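Local coordinates for protein fatty acid amide hydrolase (Candida albicans, PDB 6KVR) that probably hydrolyses monocarboxylic acid amides to a carboxylate and ammonium, as a member of the amidase signature family, at residues A[446-451]-A[489-494]. Sequence-based numbering, arbitrary orientation.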
ATOM      1  N   GLN A 446     -12.146  -1.476  -8.175  1.00 22.15           N
ATOM      2  CA  GLN A 446     -13.086  -2.365  -8.857  1.00 29.84           C
ATOM      3  C   GLN A 446     -12.418  -3.101 -10.011  1.00 29.66           C
ATOM      4  O   GLN A 446     -12.670  -4.295 -10.221  1.00 29.62           O
ATOM      5  CB  GLN A 446     -14.298  -1.580  -9.353  1.00 25.79           C
ATOM      6  CG  GLN A 446     -15.263  -1.234  -8.246  1.00 31.40           C
ATOM      7  CD  GLN A 446     -16.250  -0.163  -8.663  1.00 36.76           C
ATOM      8  OE1 GLN A 446     -16.058   0.505  -9.673  1.00 37.61           O
ATOM      9  NE2 GLN A 446     -17.328  -0.012  -7.897  1.00 36.71           N
ATOM     10  N   LEU A 447     -11.575  -2.403 -10.774  1.00 23.28           N
ATOM     11  CA  LEU A 447     -10.854  -3.041 -11.871  1.00 27.04           C
ATOM     12  C   LEU A 447      -9.903  -4.109 -11.357  1.00 26.16           C
ATOM     13  O   LEU A 447      -9.820  -5.204 -11.922  1.00 25.69           O
ATOM     14  CB  LEU A 447     -10.076  -1.994 -12.666  1.00 31.07           C
ATOM     15  CG  LEU A 447     -10.953  -1.013 -13.434  1.00 32.15           C
ATOM     16  CD1 LEU A 447     -10.124   0.198 -13.797  1.00 27.08           C
ATOM     17  CD2 LEU A 447     -11.541  -1.678 -14.680  1.00 28.83           C
ATOM     18  N   ARG A 448      -9.156  -3.789 -10.296  1.00 22.20           N
ATOM     19  CA  ARG A 448      -8.232  -4.751  -9.710  1.00 27.27           C
ATOM     20  C   ARG A 448      -8.950  -6.022  -9.269  1.00 28.90           C
ATOM     21  O   ARG A 448      -8.443  -7.133  -9.479  1.00 25.16           O
ATOM     22  CB  ARG A 448      -7.502  -4.119  -8.528  1.00 26.50           C
ATOM     23  CG  ARG A 448      -6.386  -3.190  -8.952  1.00 27.67           C
ATOM     24  CD  ARG A 448      -5.736  -2.512  -7.750  1.00 26.32           C
ATOM     25  NE  ARG A 448      -4.763  -1.518  -8.191  1.00 27.26           N
ATOM     26  CZ  ARG A 448      -3.912  -0.892  -7.388  1.00 32.74           C
ATOM     27  NH1 ARG A 448      -3.940  -1.078  -6.075  1.00 28.09           N
ATOM     28  NH2 ARG A 448      -3.008  -0.066  -7.915  1.00 29.96           N
ATOM     29  N   ASP A 449     -10.125  -5.883  -8.652  1.00 25.69           N
ATOM     30  CA  ASP A 449     -10.865  -7.066  -8.233  1.00 32.59           C
ATOM     31  C   ASP A 449     -11.380  -7.830  -9.442  1.00 34.75           C
ATOM     32  O   ASP A 449     -11.306  -9.066  -9.477  1.00 29.23           O
ATOM     33  CB  ASP A 449     -12.018  -6.676  -7.304  1.00 31.62           C
ATOM     34  CG  ASP A 449     -11.547  -6.392  -5.880  1.00 37.87           C
ATOM     35  OD1 ASP A 449     -10.599  -7.063  -5.418  1.00 36.04           O
ATOM     36  OD2 ASP A 449     -12.117  -5.493  -5.219  1.00 42.01           O
ATOM     37  N   GLN A 450     -11.884  -7.113 -10.454  1.00 28.36           N
ATOM     38  CA  GLN A 450     -12.410  -7.793 -11.632  1.00 28.35           C
ATOM     39  C   GLN A 450     -11.347  -8.698 -12.247  1.00 31.32           C
ATOM     40  O   GLN A 450     -11.628  -9.849 -12.593  1.00 35.83           O
ATOM     41  CB  GLN A 450     -12.919  -6.770 -12.655  1.00 30.55           C
ATOM     42  CG  GLN A 450     -13.560  -7.407 -13.879  1.00 33.54           C
ATOM     43  CD  GLN A 450     -14.198  -6.398 -14.837  1.00 35.02           C
ATOM     44  OE1 GLN A 450     -13.893  -5.204 -14.814  1.00 32.24           O
ATOM     45  NE2 GLN A 450     -15.104  -6.883 -15.672  1.00 31.74           N
ATOM     46  N   TYR A 451     -10.108  -8.210 -12.340  1.00 28.02           N
ATOM     47  CA  TYR A 451      -9.037  -8.964 -12.982  1.00 28.32           C
ATOM     48  C   TYR A 451      -8.471 -10.033 -12.061  1.00 30.70           C
ATOM     49  O   TYR A 451      -8.091 -11.116 -12.519  1.00 29.02           O
ATOM     50  CB  TYR A 451      -7.914  -8.015 -13.434  1.00 28.57           C
ATOM     51  CG  TYR A 451      -8.139  -7.426 -14.797  1.00 26.98           C
ATOM     52  CD1 TYR A 451      -9.119  -6.467 -15.001  1.00 23.61           C
ATOM     53  CD2 TYR A 451      -7.389  -7.847 -15.888  1.00 25.83           C
ATOM     54  CE1 TYR A 451      -9.348  -5.945 -16.249  1.00 26.28           C
ATOM     55  CE2 TYR A 451      -7.603  -7.323 -17.145  1.00 25.26           C
ATOM     56  CZ  TYR A 451      -8.586  -6.371 -17.317  1.00 27.01           C
ATOM     57  OH  TYR A 451      -8.805  -5.828 -18.569  1.00 27.78           O
ATOM     58  N   ILE A 489      -2.366   0.558 -13.577  1.00 20.61           N
ATOM     59  CA  ILE A 489      -3.541   0.829 -12.757  1.00 26.47           C
ATOM     60  C   ILE A 489      -3.959  -0.436 -12.008  1.00 21.57           C
ATOM     61  O   ILE A 489      -4.398  -0.355 -10.862  1.00 23.31           O
ATOM     62  CB  ILE A 489      -4.693   1.442 -13.593  1.00 20.05           C
ATOM     63  CG1 ILE A 489      -5.827   1.880 -12.671  1.00 21.30           C
ATOM     64  CG2 ILE A 489      -5.236   0.464 -14.639  1.00 21.19           C
ATOM     65  CD1 ILE A 489      -7.011   2.542 -13.397  1.00 22.65           C
ATOM     66  N   LEU A 490      -3.791  -1.619 -12.608  1.00 24.49           N
ATOM     67  CA  LEU A 490      -4.052  -2.857 -11.869  1.00 23.94           C
ATOM     68  C   LEU A 490      -2.949  -3.181 -10.868  1.00 24.30           C
ATOM     69  O   LEU A 490      -3.203  -3.922  -9.909  1.00 26.11           O
ATOM     70  CB  LEU A 490      -4.219  -4.040 -12.829  1.00 21.80           C
ATOM     71  CG  LEU A 490      -5.356  -3.962 -13.863  1.00 24.68           C
ATOM     72  CD1 LEU A 490      -5.314  -5.136 -14.858  1.00 23.50           C
ATOM     73  CD2 LEU A 490      -6.719  -3.879 -13.190  1.00 20.15           C
ATOM     74  N   ASP A 491      -1.741  -2.639 -11.063  1.00 23.29           N
ATOM     75  CA  ASP A 491      -0.563  -2.958 -10.245  1.00 25.12           C
ATOM     76  C   ASP A 491      -0.269  -4.464 -10.220  1.00 27.36           C
ATOM     77  O   ASP A 491      -0.044  -5.057  -9.160  1.00 25.24           O
ATOM     78  CB  ASP A 491      -0.691  -2.426  -8.818  1.00 23.80           C
ATOM     79  CG  ASP A 491       0.641  -2.480  -8.050  1.00 31.16           C
ATOM     80  OD1 ASP A 491       0.622  -2.421  -6.790  1.00 29.33           O
ATOM     81  OD2 ASP A 491       1.716  -2.615  -8.690  1.00 29.53           O
ATOM     82  N   PHE A 492      -0.248  -5.080 -11.399  1.00 23.66           N
ATOM     83  CA  PHE A 492       0.158  -6.484 -11.484  1.00 25.35           C
ATOM     84  C   PHE A 492       1.636  -6.571 -11.845  1.00 24.34           C
ATOM     85  O   PHE A 492       2.104  -5.830 -12.719  1.00 22.95           O
ATOM     86  CB  PHE A 492      -0.652  -7.246 -12.549  1.00 25.50           C
ATOM     87  CG  PHE A 492      -2.080  -7.600 -12.139  1.00 26.08           C
ATOM     88  CD1 PHE A 492      -2.691  -7.005 -11.050  1.00 26.65           C
ATOM     89  CD2 PHE A 492      -2.800  -8.551 -12.861  1.00 30.57           C
ATOM     90  CE1 PHE A 492      -4.000  -7.329 -10.681  1.00 30.78           C
ATOM     91  CE2 PHE A 492      -4.105  -8.895 -12.496  1.00 31.67           C
ATOM     92  CZ  PHE A 492      -4.707  -8.275 -11.398  1.00 29.13           C
ATOM     93  N   PRO A 493       2.431  -7.449 -11.226  1.00 24.40           N
ATOM     94  CA  PRO A 493       3.834  -7.572 -11.643  1.00 22.80           C
ATOM     95  C   PRO A 493       3.903  -8.114 -13.069  1.00 27.03           C
ATOM     96  O   PRO A 493       3.206  -9.076 -13.417  1.00 21.48           O
ATOM     97  CB  PRO A 493       4.430  -8.545 -10.619  1.00 24.32           C
ATOM     98  CG  PRO A 493       3.263  -9.358 -10.149  1.00 22.28           C
ATOM     99  CD  PRO A 493       2.042  -8.471 -10.239  1.00 23.05           C
ATOM    100  N   THR A 494       4.707  -7.454 -13.907  1.00 21.61           N
ATOM    101  CA  THR A 494       4.715  -7.726 -15.338  1.00 21.61           C
ATOM    102  C   THR A 494       6.145  -7.801 -15.851  1.00 24.07           C
ATOM    103  O   THR A 494       6.920  -6.841 -15.725  1.00 26.31           O
ATOM    104  CB  THR A 494       3.927  -6.650 -16.098  1.00 27.58           C
ATOM    105  OG1 THR A 494       2.590  -6.602 -15.593  1.00 24.76           O
ATOM    106  CG2 THR A 494       3.895  -6.953 -17.613  1.00 24.80           C
TER
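Arg448 sets CG anti to its own carbonyl carbon (chi1 -78°), and its chain then runs extended from CG to NE. This brings the guanidinium to the C-terminal end of helix 482-490. There NE and NH2, on one edge of the group, both donate to the carbonyl oxygen of Ile489. The bond from Arg448 NE to Ile489 O is 2.9 Å long, nearly straight at 162°, and lies in the carbonyl plane. Arg448 NH2 reaches the same Ile489 O at 3.3 Å, more bent and from above that plane. The oxygen sits in the guanidinium plane, so the two bonds help to hold the group in this rotation. Asp491 CB lies over one guanidinium face, 3.4 Å from Arg448 NH2. The Asp491 carboxylate makes salt bridges with Arg271 and Arg549 and a hydrogen bond with Thr274. Its OD1 is 4.5 Å from Arg448 NH2, too far for a salt bridge, though the opposite charges may still attract.

Leu490 wedges its two methyls between Leu447 and Tyr451. Its CD1 stands over one face of the Tyr451 ring in a CH-pi contact, 3.7 Å from the ring centroid. Leu490 CD2 packs on Leu447 CB at 3.9 Å. Phe492 touches Tyr451 CB with the tip of its ring, CZ, at 3.8 Å. The Tyr451 hydroxyl is hydrogen-bonded to Pro383 O. Leu447 and Ile489 cross obliquely and touch through their CD1 methyls, and helix 385-397 touches both side chains.

Asp491 has positive phi and is the C-prime residue of a Schellman motif. The chain then enters strand 494-499 of the central mixed sheet. The contact is thus a Schellman-capped helix end, gripped by arginine and packed against helix 434-457 within the amidase signature fold.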